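Side-chain contacts in glycerol dehydrogenase (Schizosaccharomyces pombe, PDB 1TA9), which oxidises glycerol to dihydroxyacetone with NAD+ as hydride acceptor and zinc as cofactor, in the assimilation of glycerol: residues K109-L114 with M119-L124; W237-S242 with L342-L347; Q422-Q425 with G429-E432; R435-P438 with H444-D447. All blocks are in the same frame, centred on the assembly; numbering follows the deposited sequence.

Contact 1 of 4, residues K109-L114 with M119-L124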
loop_
_atom_site.group_PDB
_atom_site.type_symbol
_atom_site.label_atom_id
_atom_site.label_comp_id
_atom_site.label_asym_id
_atom_site.label_seq_id
_atom_site.Cartn_x
_atom_site.Cartn_y
_atom_site.Cartn_z
ATOM N N LYS B 109 -49.585 -2.733 -23.533
ATOM C CA LYS B 109 -48.494 -2.367 -24.425
ATOM C C LYS B 109 -47.932 -3.643 -25.049
ATOM O O LYS B 109 -47.600 -3.678 -26.234
ATOM C CB LYS B 109 -47.400 -1.630 -23.648
ATOM C CG LYS B 109 -47.883 -0.352 -22.972
ATOM C CD LYS B 109 -46.764 0.319 -22.187
ATOM C CE LYS B 109 -47.273 1.519 -21.404
ATOM N NZ LYS B 109 -47.833 2.577 -22.288
ATOM N N ILE B 110 -47.831 -4.693 -24.240
ATOM C CA ILE B 110 -47.324 -5.971 -24.717
ATOM C C ILE B 110 -48.311 -6.561 -25.725
ATOM O O ILE B 110 -47.924 -6.964 -26.822
ATOM C CB ILE B 110 -47.125 -6.955 -23.538
ATOM C CG1 ILE B 110 -46.025 -6.421 -22.609
ATOM C CG2 ILE B 110 -46.769 -8.343 -24.060
ATOM C CD1 ILE B 110 -45.836 -7.230 -21.344
ATOM N N VAL B 111 -49.587 -6.593 -25.352
ATOM C CA VAL B 111 -50.623 -7.135 -26.224
ATOM C C VAL B 111 -50.635 -6.421 -27.574
ATOM O O VAL B 111 -50.662 -7.064 -28.620
ATOM C CB VAL B 111 -52.021 -7.010 -25.575
ATOM C CG1 VAL B 111 -53.093 -7.546 -26.520
ATOM C CG2 VAL B 111 -52.048 -7.776 -24.260
ATOM N N ASP B 112 -50.607 -5.092 -27.544
ATOM C CA ASP B 112 -50.614 -4.303 -28.772
ATOM C C ASP B 112 -49.471 -4.679 -29.707
ATOM O O ASP B 112 -49.674 -4.833 -30.910
ATOM C CB ASP B 112 -50.535 -2.808 -28.449
ATOM C CG ASP B 112 -51.831 -2.265 -27.871
ATOM O OD1 ASP B 112 -51.861 -1.080 -27.476
ATOM O OD2 ASP B 112 -52.823 -3.022 -27.817
ATOM N N SER B 113 -48.270 -4.825 -29.153
ATOM C CA SER B 113 -47.097 -5.178 -29.947
ATOM C C SER B 113 -47.272 -6.511 -30.665
ATOM O O SER B 113 -46.998 -6.624 -31.859
ATOM C CB SER B 113 -45.854 -5.244 -29.052
ATOM O OG SER B 113 -44.723 -5.673 -29.790
ATOM N N LEU B 114 -47.728 -7.521 -29.932
ATOM C CA LEU B 114 -47.925 -8.846 -30.504
ATOM C C LEU B 114 -49.052 -8.848 -31.533
ATOM O O LEU B 114 -48.962 -9.526 -32.559
ATOM C CB LEU B 114 -48.216 -9.853 -29.386
ATOM C CG LEU B 114 -47.144 -9.913 -28.288
ATOM C CD1 LEU B 114 -47.520 -10.964 -27.251
ATOM C CD2 LEU B 114 -45.787 -10.235 -28.907
ATOM N N MET B 119 -50.236 -11.748 -34.193
ATOM C CA MET B 119 -50.460 -12.770 -33.178
ATOM C C MET B 119 -51.831 -12.683 -32.529
ATOM O O MET B 119 -52.419 -11.604 -32.422
ATOM C CB MET B 119 -49.398 -12.682 -32.079
ATOM C CG MET B 119 -47.994 -13.014 -32.531
ATOM S SD MET B 119 -46.862 -13.041 -31.131
ATOM C CE MET B 119 -47.344 -14.576 -30.334
ATOM N N THR B 120 -52.338 -13.837 -32.108
ATOM C CA THR B 120 -53.616 -13.919 -31.417
ATOM C C THR B 120 -53.230 -13.933 -29.945
ATOM O O THR B 120 -52.394 -14.734 -29.530
ATOM C CB THR B 120 -54.367 -15.224 -31.758
ATOM O OG1 THR B 120 -54.723 -15.224 -33.147
ATOM C CG2 THR B 120 -55.626 -15.350 -30.915
ATOM N N VAL B 121 -53.823 -13.046 -29.156
ATOM C CA VAL B 121 -53.483 -12.974 -27.743
ATOM C C VAL B 121 -54.653 -13.222 -26.805
ATOM O O VAL B 121 -55.672 -12.533 -26.863
ATOM C CB VAL B 121 -52.864 -11.600 -27.403
ATOM C CG1 VAL B 121 -52.493 -11.542 -25.932
ATOM C CG2 VAL B 121 -51.639 -11.357 -28.270
ATOM N N THR B 122 -54.495 -14.212 -25.935
ATOM C CA THR B 122 -55.517 -14.543 -24.953
ATOM C C THR B 122 -55.213 -13.719 -23.709
ATOM O O THR B 122 -54.220 -13.956 -23.023
ATOM C CB THR B 122 -55.480 -16.037 -24.585
ATOM O OG1 THR B 122 -55.676 -16.824 -25.766
ATOM C CG2 THR B 122 -56.573 -16.365 -23.574
ATOM N N LYS B 123 -56.066 -12.742 -23.431
ATOM C CA LYS B 123 -55.882 -11.872 -22.279
ATOM C C LYS B 123 -56.616 -12.404 -21.057
ATOM O O LYS B 123 -57.848 -12.449 -21.024
ATOM C CB LYS B 123 -56.367 -10.461 -22.620
ATOM C CG LYS B 123 -55.648 -9.846 -23.817
ATOM C CD LYS B 123 -56.190 -8.467 -24.166
ATOM C CE LYS B 123 -57.642 -8.534 -24.612
ATOM N NZ LYS B 123 -58.162 -7.191 -24.996
ATOM N N LEU B 124 -55.851 -12.813 -20.052
ATOM C CA LEU B 124 -56.421 -13.340 -18.820
ATOM C C LEU B 124 -56.126 -12.411 -17.650
ATOM O O LEU B 124 -55.069 -11.780 -17.593
ATOM C CB LEU B 124 -55.853 -14.728 -18.521
ATOM C CG LEU B 124 -56.034 -15.810 -19.586
ATOM C CD1 LEU B 124 -55.414 -17.104 -19.088
ATOM C CD2 LEU B 124 -57.515 -16.008 -19.891
#
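Leu114 meets Met119 twice, once through backbone and once through side chain. The amide N of Met119 donates to Leu114 O at 3.0 Å, approaching from 29° off the carbonyl plane, and the thioether SD of Met119 comes to 3.7 Å from Leu114 CD2, the two chains running obliquely past each other. A bend at the last torsion of Met119 (chi3 73°) turns its methyl group aside, so that sulfur rather than CE faces the leucine branch. One helical turn back, Val111 straddles the side chain of Val121: both of its methyls lie near Val121 CG1, with CG1 to CG1 at 4.1 Å. The other methyl of Val121, CG2, reaches back to Leu114 CB at 3.9 Å, which ties the two apolar pairs into one layer. Lys123 closes the outer end with its aliphatic part, CD lying 4.0 Å from Val111 CG1 across the valine at nearly a right angle. Behind this layer, Met119 and Val121 also touch Ala94 and Val96 of the adjoining strand, while Leu114 packs on Val86. The two segments run nearly antiparallel (158°), as expected for the return half of a beta-alpha-beta crossover, here 93-98, 100-115 and 120-125 at one edge of the Rossmann-like parallel sheet.

Contact 2 of 4, residues W237-S242 with L342-L347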
loop_
_atom_site.group_PDB
_atom_site.type_symbol
_atom_site.label_atom_id
_atom_site.label_comp_id
_atom_site.label_asym_id
_atom_site.label_seq_id
_atom_site.Cartn_x
_atom_site.Cartn_y
_atom_site.Cartn_z
ATOM N N TRP B 237 -24.876 -12.187 -2.273
ATOM C CA TRP B 237 -23.461 -12.460 -2.082
ATOM C C TRP B 237 -23.213 -13.131 -0.735
ATOM O O TRP B 237 -22.450 -14.093 -0.647
ATOM C CB TRP B 237 -22.641 -11.167 -2.171
ATOM C CG TRP B 237 -21.165 -11.386 -2.006
ATOM C CD1 TRP B 237 -20.294 -11.874 -2.942
ATOM C CD2 TRP B 237 -20.393 -11.145 -0.826
ATOM N NE1 TRP B 237 -19.026 -11.951 -2.412
ATOM C CE2 TRP B 237 -19.059 -11.509 -1.115
ATOM C CE3 TRP B 237 -20.701 -10.657 0.452
ATOM C CZ2 TRP B 237 -18.031 -11.398 -0.171
ATOM C CZ3 TRP B 237 -19.674 -10.548 1.393
ATOM C CH2 TRP B 237 -18.356 -10.918 1.073
ATOM N N VAL B 238 -23.860 -12.633 0.315
ATOM C CA VAL B 238 -23.675 -13.207 1.641
ATOM C C VAL B 238 -24.076 -14.676 1.693
ATOM O O VAL B 238 -23.303 -15.520 2.144
ATOM C CB VAL B 238 -24.488 -12.446 2.715
ATOM C CG1 VAL B 238 -24.433 -13.211 4.037
ATOM C CG2 VAL B 238 -23.925 -11.034 2.895
ATOM N N GLU B 239 -25.281 -14.988 1.223
ATOM C CA GLU B 239 -25.750 -16.368 1.269
ATOM C C GLU B 239 -24.983 -17.292 0.334
ATOM O O GLU B 239 -24.546 -18.367 0.749
ATOM C CB GLU B 239 -27.255 -16.433 0.977
ATOM C CG GLU B 239 -28.092 -15.683 2.010
ATOM C CD GLU B 239 -29.586 -15.900 1.843
ATOM O OE1 GLU B 239 -30.112 -16.910 2.364
ATOM O OE2 GLU B 239 -30.231 -15.059 1.184
ATOM N N THR B 240 -24.801 -16.879 -0.917
ATOM C CA THR B 240 -24.071 -17.711 -1.867
ATOM C C THR B 240 -22.639 -17.987 -1.416
ATOM O O THR B 240 -22.151 -19.112 -1.551
ATOM C CB THR B 240 -24.090 -17.087 -3.277
ATOM O OG1 THR B 240 -25.347 -17.390 -3.895
ATOM C CG2 THR B 240 -22.955 -17.638 -4.147
ATOM N N GLU B 241 -21.957 -16.983 -0.874
ATOM C CA GLU B 241 -20.593 -17.217 -0.396
ATOM C C GLU B 241 -20.626 -18.268 0.718
ATOM O O GLU B 241 -19.740 -19.111 0.811
ATOM C CB GLU B 241 -19.968 -15.920 0.127
ATOM C CG GLU B 241 -19.435 -15.007 -0.968
ATOM C CD GLU B 241 -18.233 -15.606 -1.683
ATOM O OE1 GLU B 241 -18.294 -15.782 -2.912
ATOM O OE2 GLU B 241 -17.221 -15.901 -1.014
ATOM N N SER B 242 -21.658 -18.213 1.555
ATOM C CA SER B 242 -21.814 -19.159 2.661
ATOM C C SER B 242 -22.051 -20.586 2.165
ATOM O O SER B 242 -21.531 -21.544 2.736
ATOM C CB SER B 242 -22.982 -18.728 3.560
ATOM O OG SER B 242 -23.185 -19.667 4.603
ATOM N N LEU B 342 -28.543 -9.359 8.116
ATOM C CA LEU B 342 -27.771 -8.877 9.254
ATOM C C LEU B 342 -27.733 -9.969 10.315
ATOM O O LEU B 342 -26.732 -10.136 11.014
ATOM C CB LEU B 342 -28.388 -7.604 9.841
ATOM C CG LEU B 342 -28.271 -6.328 8.997
ATOM C CD1 LEU B 342 -28.856 -5.151 9.775
ATOM C CD2 LEU B 342 -26.810 -6.058 8.655
ATOM N N VAL B 343 -28.825 -10.715 10.438
ATOM C CA VAL B 343 -28.866 -11.797 11.410
ATOM C C VAL B 343 -27.844 -12.856 10.993
ATOM O O VAL B 343 -27.140 -13.408 11.841
ATOM C CB VAL B 343 -30.270 -12.447 11.495
ATOM C CG1 VAL B 343 -30.250 -13.592 12.507
ATOM C CG2 VAL B 343 -31.310 -11.399 11.919
ATOM N N GLN B 344 -27.750 -13.137 9.693
ATOM C CA GLN B 344 -26.773 -14.131 9.243
ATOM C C GLN B 344 -25.365 -13.642 9.563
ATOM O O GLN B 344 -24.482 -14.436 9.871
ATOM C CB GLN B 344 -26.876 -14.417 7.734
ATOM C CG GLN B 344 -25.821 -15.449 7.291
ATOM C CD GLN B 344 -26.075 -16.058 5.926
ATOM O OE1 GLN B 344 -27.222 -16.220 5.507
ATOM N NE2 GLN B 344 -24.997 -16.430 5.235
ATOM N N VAL B 345 -25.163 -12.330 9.490
ATOM C CA VAL B 345 -23.859 -11.741 9.783
ATOM C C VAL B 345 -23.491 -11.994 11.240
ATOM O O VAL B 345 -22.320 -12.197 11.572
ATOM C CB VAL B 345 -23.865 -10.219 9.489
ATOM C CG1 VAL B 345 -22.679 -9.547 10.145
ATOM C CG2 VAL B 345 -23.821 -9.999 7.980
ATOM N N VAL B 346 -24.495 -11.978 12.110
ATOM C CA VAL B 346 -24.264 -12.240 13.519
ATOM C C VAL B 346 -23.939 -13.725 13.689
ATOM O O VAL B 346 -23.023 -14.088 14.429
ATOM C CB VAL B 346 -25.509 -11.867 14.363
ATOM C CG1 VAL B 346 -25.303 -12.261 15.820
ATOM C CG2 VAL B 346 -25.763 -10.365 14.258
ATOM N N LEU B 347 -24.682 -14.581 12.990
ATOM C CA LEU B 347 -24.452 -16.023 13.068
ATOM C C LEU B 347 -23.092 -16.396 12.476
ATOM O O LEU B 347 -22.464 -17.365 12.912
ATOM C CB LEU B 347 -25.571 -16.783 12.344
ATOM C CG LEU B 347 -26.966 -16.659 12.973
ATOM C CD1 LEU B 347 -27.987 -17.405 12.126
ATOM C CD2 LEU B 347 -26.941 -17.226 14.388
#
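Gln344 lays its carboxamide against Val238, with NE2 3.5 Å from Val238 CG1 and the amide carbon CD following at 3.8 Å; the two side chains slide past each other in opposite directions. With CG anti to the backbone N (chi1 179°) and the chain extended beyond it, the glutamine bridges the two helices, whose segment axes approach to 10.8 Å at their closest. Its amide end then touches three residues: NE2 also comes to 3.5 Å from Ser242 CB, and OE1 lies 3.6 Å from Glu239 CG. No hydrogen bond joins the two segments. The buried amide is satisfied by others, OE1 accepting from Ala314 N and NE2 donating to Glu348 OE2. A leucine here would probably leave the Ala314 amide and the Glu348 carboxylate without these partners. The carboxylate of Glu239, turned 83° from the amide plane, likewise looks beyond the pair: OE2 bonds to His315 ND1 and OE1 to Ala312 N. Since His315 is a zinc ligand, Glu239 is a second-shell residue that probably helps to orient the imidazole. Segments 237-242 and 342-347, on helices 223-245 and 333-347, cross at 38°, with helix 313-322 touching both Glu239 and Gln344, while helices 352-364 and 407-428 cover other sides of 342-347, and Val346 packs on Thr288 of a second subunit.

Contact 3 of 4, residues Q422-Q425 with G429-E432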
loop_
_atom_site.group_PDB
_atom_site.type_symbol
_atom_site.label_atom_id
_atom_site.label_comp_id
_atom_site.label_asym_id
_atom_site.label_seq_id
_atom_site.Cartn_x
_atom_site.Cartn_y
_atom_site.Cartn_z
ATOM N N GLN B 422 -28.886 -0.339 16.873
ATOM C CA GLN B 422 -29.191 0.798 17.733
ATOM C C GLN B 422 -27.917 1.496 18.197
ATOM O O GLN B 422 -27.887 2.720 18.326
ATOM C CB GLN B 422 -29.998 0.360 18.954
ATOM C CG GLN B 422 -31.416 -0.052 18.634
ATOM C CD GLN B 422 -32.252 -0.197 19.881
ATOM O OE1 GLN B 422 -32.367 0.742 20.671
ATOM N NE2 GLN B 422 -32.839 -1.369 20.069
ATOM N N LYS B 423 -26.864 0.723 18.448
ATOM C CA LYS B 423 -25.604 1.320 18.889
ATOM C C LYS B 423 -24.998 2.124 17.742
ATOM O O LYS B 423 -24.516 3.241 17.948
ATOM C CB LYS B 423 -24.617 0.242 19.347
ATOM C CG LYS B 423 -23.304 0.795 19.913
ATOM C CD LYS B 423 -23.534 1.586 21.203
ATOM C CE LYS B 423 -22.218 1.996 21.844
ATOM N NZ LYS B 423 -22.412 2.658 23.166
ATOM N N TRP B 424 -25.034 1.563 16.535
ATOM C CA TRP B 424 -24.494 2.246 15.367
ATOM C C TRP B 424 -25.233 3.566 15.134
ATOM O O TRP B 424 -24.613 4.589 14.843
ATOM C CB TRP B 424 -24.612 1.364 14.116
ATOM C CG TRP B 424 -24.225 2.088 12.856
ATOM C CD1 TRP B 424 -22.960 2.336 12.402
ATOM C CD2 TRP B 424 -25.114 2.738 11.939
ATOM N NE1 TRP B 424 -23.008 3.107 11.262
ATOM C CE2 TRP B 424 -24.317 3.369 10.958
ATOM C CE3 TRP B 424 -26.508 2.853 11.854
ATOM C CZ2 TRP B 424 -24.869 4.109 9.903
ATOM C CZ3 TRP B 424 -27.057 3.588 10.807
ATOM C CH2 TRP B 424 -26.237 4.207 9.846
ATOM N N GLN B 425 -26.556 3.546 15.268
ATOM C CA GLN B 425 -27.349 4.760 15.066
ATOM C C GLN B 425 -26.910 5.841 16.051
ATOM O O GLN B 425 -26.780 7.013 15.692
ATOM C CB GLN B 425 -28.838 4.474 15.267
ATOM C CG GLN B 425 -29.415 3.418 14.343
ATOM C CD GLN B 425 -30.833 3.049 14.720
ATOM O OE1 GLN B 425 -31.141 2.854 15.896
ATOM N NE2 GLN B 425 -31.704 2.936 13.725
ATOM N N GLY B 429 -25.022 9.115 15.086
ATOM C CA GLY B 429 -26.016 10.173 15.113
ATOM C C GLY B 429 -26.971 10.082 13.933
ATOM O O GLY B 429 -27.599 11.075 13.551
ATOM N N TRP B 430 -27.082 8.890 13.351
ATOM C CA TRP B 430 -27.970 8.650 12.213
ATOM C C TRP B 430 -29.428 8.822 12.641
ATOM O O TRP B 430 -29.916 8.109 13.519
ATOM C CB TRP B 430 -27.735 7.237 11.669
ATOM C CG TRP B 430 -28.521 6.906 10.440
ATOM C CD1 TRP B 430 -29.676 6.175 10.373
ATOM C CD2 TRP B 430 -28.200 7.274 9.094
ATOM N NE1 TRP B 430 -30.091 6.065 9.066
ATOM C CE2 TRP B 430 -29.202 6.731 8.261
ATOM C CE3 TRP B 430 -27.160 8.012 8.510
ATOM C CZ2 TRP B 430 -29.197 6.903 6.869
ATOM C CZ3 TRP B 430 -27.155 8.184 7.123
ATOM C CH2 TRP B 430 -28.170 7.630 6.322
ATOM N N THR B 431 -30.123 9.762 12.009
ATOM C CA THR B 431 -31.513 10.047 12.358
ATOM C C THR B 431 -32.570 9.459 11.423
ATOM O O THR B 431 -33.742 9.372 11.792
ATOM C CB THR B 431 -31.749 11.570 12.444
ATOM O OG1 THR B 431 -31.419 12.173 11.187
ATOM C CG2 THR B 431 -30.884 12.184 13.534
ATOM N N GLU B 432 -32.169 9.058 10.221
ATOM C CA GLU B 432 -33.117 8.494 9.262
ATOM C C GLU B 432 -33.665 7.160 9.784
ATOM O O GLU B 432 -32.936 6.368 10.381
ATOM C CB GLU B 432 -32.421 8.310 7.906
ATOM C CG GLU B 432 -33.313 7.834 6.763
ATOM C CD GLU B 432 -32.609 7.893 5.403
ATOM O OE1 GLU B 432 -33.150 7.336 4.418
ATOM O OE2 GLU B 432 -31.518 8.502 5.318
HETATM O O HOH W 1 -31.606 3.711 10.641
HETATM O O HOH W 2 -29.725 8.344 16.235
#
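Trp424 and Trp430 both carry CG anti to their backbone N (chi1 173° and -176°), and these torsions bring the two indoles together alongside the last turns of the helix. The far rim of Trp424 lies over one face of Trp430: CH2 sits 3.6 Å from Trp430 CG and CZ3 3.7 Å from Trp430 CD1. The six-membered ring of the first and the five-membered ring of the second are inclined at 43°, an oblique pairing. Glu432 N lies above the opposite face of Trp430, toward its rim. An alanine in place of Trp430 would probably open a gap beside Trp424, whose CZ3 and CH2 would lose this partner. Beneath the rings the chain turns at Gly429, whose positive phi suits glycine. Gln425 O receives two weak hydrogen bonds, from Gly429 N at 2.8 Å and from Trp430 N at 3.0 Å, so one carbonyl serves both amides where the chain leaves the helix. One water donates to Trp430 O at 2.7 Å and weakly to Gln425 O, while another links Gln425 NE2 (3.2 Å) to Glu432 O. The turn ends helix 407-428, whose Trp424 is set against Asn356, Ser360 and Ala363 of helix 352-364; Trp430 touches Ala363 as well, so both indoles pack against that helix.

Contact 4 of 4, residues R435-P438 with H444-D447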
loop_
_atom_site.group_PDB
_atom_site.type_symbol
_atom_site.label_atom_id
_atom_site.label_comp_id
_atom_site.label_asym_id
_atom_site.label_seq_id
_atom_site.Cartn_x
_atom_site.Cartn_y
_atom_site.Cartn_z
ATOM N N ARG B 435 -40.100 3.680 8.279
ATOM C CA ARG B 435 -41.382 3.661 8.978
ATOM C C ARG B 435 -42.320 2.783 8.150
ATOM O O ARG B 435 -42.599 3.082 6.992
ATOM C CB ARG B 435 -41.942 5.086 9.104
ATOM C CG ARG B 435 -41.027 6.070 9.832
ATOM C CD ARG B 435 -40.710 5.617 11.251
ATOM N NE ARG B 435 -39.975 6.630 12.008
ATOM C CZ ARG B 435 -39.566 6.476 13.266
ATOM N NH1 ARG B 435 -39.818 5.348 13.916
ATOM N NH2 ARG B 435 -38.898 7.448 13.876
ATOM N N LEU B 436 -42.791 1.696 8.751
ATOM C CA LEU B 436 -43.660 0.733 8.082
ATOM C C LEU B 436 -44.990 1.297 7.568
ATOM O O LEU B 436 -45.811 1.784 8.347
ATOM C CB LEU B 436 -43.931 -0.439 9.033
ATOM C CG LEU B 436 -44.668 -1.661 8.487
ATOM C CD1 LEU B 436 -43.839 -2.310 7.384
ATOM C CD2 LEU B 436 -44.915 -2.650 9.624
ATOM N N PRO B 437 -45.213 1.239 6.244
ATOM C CA PRO B 437 -46.451 1.742 5.630
ATOM C C PRO B 437 -47.658 0.858 5.977
ATOM O O PRO B 437 -47.503 -0.227 6.546
ATOM C CB PRO B 437 -46.130 1.719 4.136
ATOM C CG PRO B 437 -44.630 1.899 4.108
ATOM C CD PRO B 437 -44.198 0.972 5.211
ATOM N N PRO B 438 -48.878 1.311 5.624
ATOM C CA PRO B 438 -50.132 0.589 5.889
ATOM C C PRO B 438 -50.196 -0.837 5.347
ATOM O O PRO B 438 -50.774 -1.722 5.979
ATOM C CB PRO B 438 -51.190 1.488 5.246
ATOM C CG PRO B 438 -50.588 2.850 5.341
ATOM C CD PRO B 438 -49.154 2.593 4.954
ATOM N N HIS B 444 -43.854 4.646 0.381
ATOM C CA HIS B 444 -43.372 5.153 1.658
ATOM C C HIS B 444 -44.400 6.147 2.202
ATOM O O HIS B 444 -45.126 6.779 1.433
ATOM C CB HIS B 444 -42.041 5.882 1.485
ATOM C CG HIS B 444 -40.881 4.978 1.208
ATOM N ND1 HIS B 444 -40.076 5.122 0.099
ATOM C CD2 HIS B 444 -40.371 3.940 1.912
ATOM C CE1 HIS B 444 -39.117 4.213 0.133
ATOM N NE2 HIS B 444 -39.274 3.483 1.223
ATOM N N LEU B 445 -44.446 6.287 3.521
ATOM C CA LEU B 445 -45.364 7.221 4.160
ATOM C C LEU B 445 -44.940 8.652 3.846
ATOM O O LEU B 445 -45.766 9.562 3.800
ATOM C CB LEU B 445 -45.366 6.998 5.673
ATOM C CG LEU B 445 -46.003 5.680 6.116
ATOM C CD1 LEU B 445 -45.778 5.455 7.601
ATOM C CD2 LEU B 445 -47.491 5.713 5.787
ATOM N N THR B 446 -43.645 8.837 3.623
ATOM C CA THR B 446 -43.095 10.151 3.316
ATOM C C THR B 446 -42.116 10.066 2.146
ATOM O O THR B 446 -41.597 8.995 1.833
ATOM C CB THR B 446 -42.358 10.744 4.541
ATOM O OG1 THR B 446 -41.343 9.828 4.976
ATOM C CG2 THR B 446 -43.331 10.983 5.686
ATOM N N ASP B 447 -41.871 11.203 1.505
ATOM C CA ASP B 447 -40.954 11.281 0.371
ATOM C C ASP B 447 -39.513 11.243 0.887
ATOM O O ASP B 447 -39.102 12.128 1.634
ATOM C CB ASP B 447 -41.207 12.587 -0.388
ATOM C CG ASP B 447 -40.257 12.790 -1.553
ATOM O OD1 ASP B 447 -40.201 13.925 -2.069
ATOM O OD2 ASP B 447 -39.574 11.826 -1.955
HETATM O O HOH W 3 -42.448 4.707 4.918
#
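Pro438 and Pro437 present their rings differently to the other segment. The ring of Pro438 meets Leu445 through its CD, 3.6 Å from Leu445 CD2, the two side chains passing obliquely. Pro437 brings ring carbon CG to 4.3 Å from His444 CA, thus touching the histidine backbone and not its imidazole; the imidazole instead makes an edge-to-face pair with His366. Leu445 carries most of the contact. With CG anti to its carbonyl carbon (chi1 -69°) and an extended second torsion, it reaches across so that its CG lies 4.0 Å from Pro437 CA and its two methyls part. CD2 turns to Pro438, while CD1 rests on the backbone, 3.7 Å from Leu436 O, and near the CB of Arg435, whose guanidinium end leads away. The leucine therefore packs over a run of four residues, largely on their main chain. No direct hydrogen bond joins the segments. Instead one water donates to Arg435 O at 2.6 Å and accepts from Leu445 N at 2.9 Å, satisfying both groups beside the leucine. Arg330 takes part from outside, donating through NE to Pro437 O. Pro437 and His444 touch Arg224 of helix 223-245, which lays this contact on the body of the subunit. Neither segment has regular secondary structure: this is a loop of the C-terminal tail that, after the last helix, doubles back on itself, held by leucine-proline packing and a water bridge in place of strand pairing.

In the fold
Contact 2 lies closest to the chemistry: the side chain of Glu239 is about 3 Å from that of the zinc ligand His315 and about 5 Å from the bound potassium ion. Contact 1 sits about 42 Å away, centre to centre, on the other side of the chain's centre in the dinucleotide-binding region; the side chain of Lys123 is about 12 Å from that of Thr157, which probably binds NAD+. Contacts 3 and 4 follow each other in sequence, from the end of helix 407-428 into the C-terminal tail, centres about 19 Å apart. Contact 3 lies away from the zinc and NAD+ sites but, like contact 2, touches a second subunit, whereas in contact 4 the side chain of Leu436 comes within about 12 Å of that of zinc ligand His333.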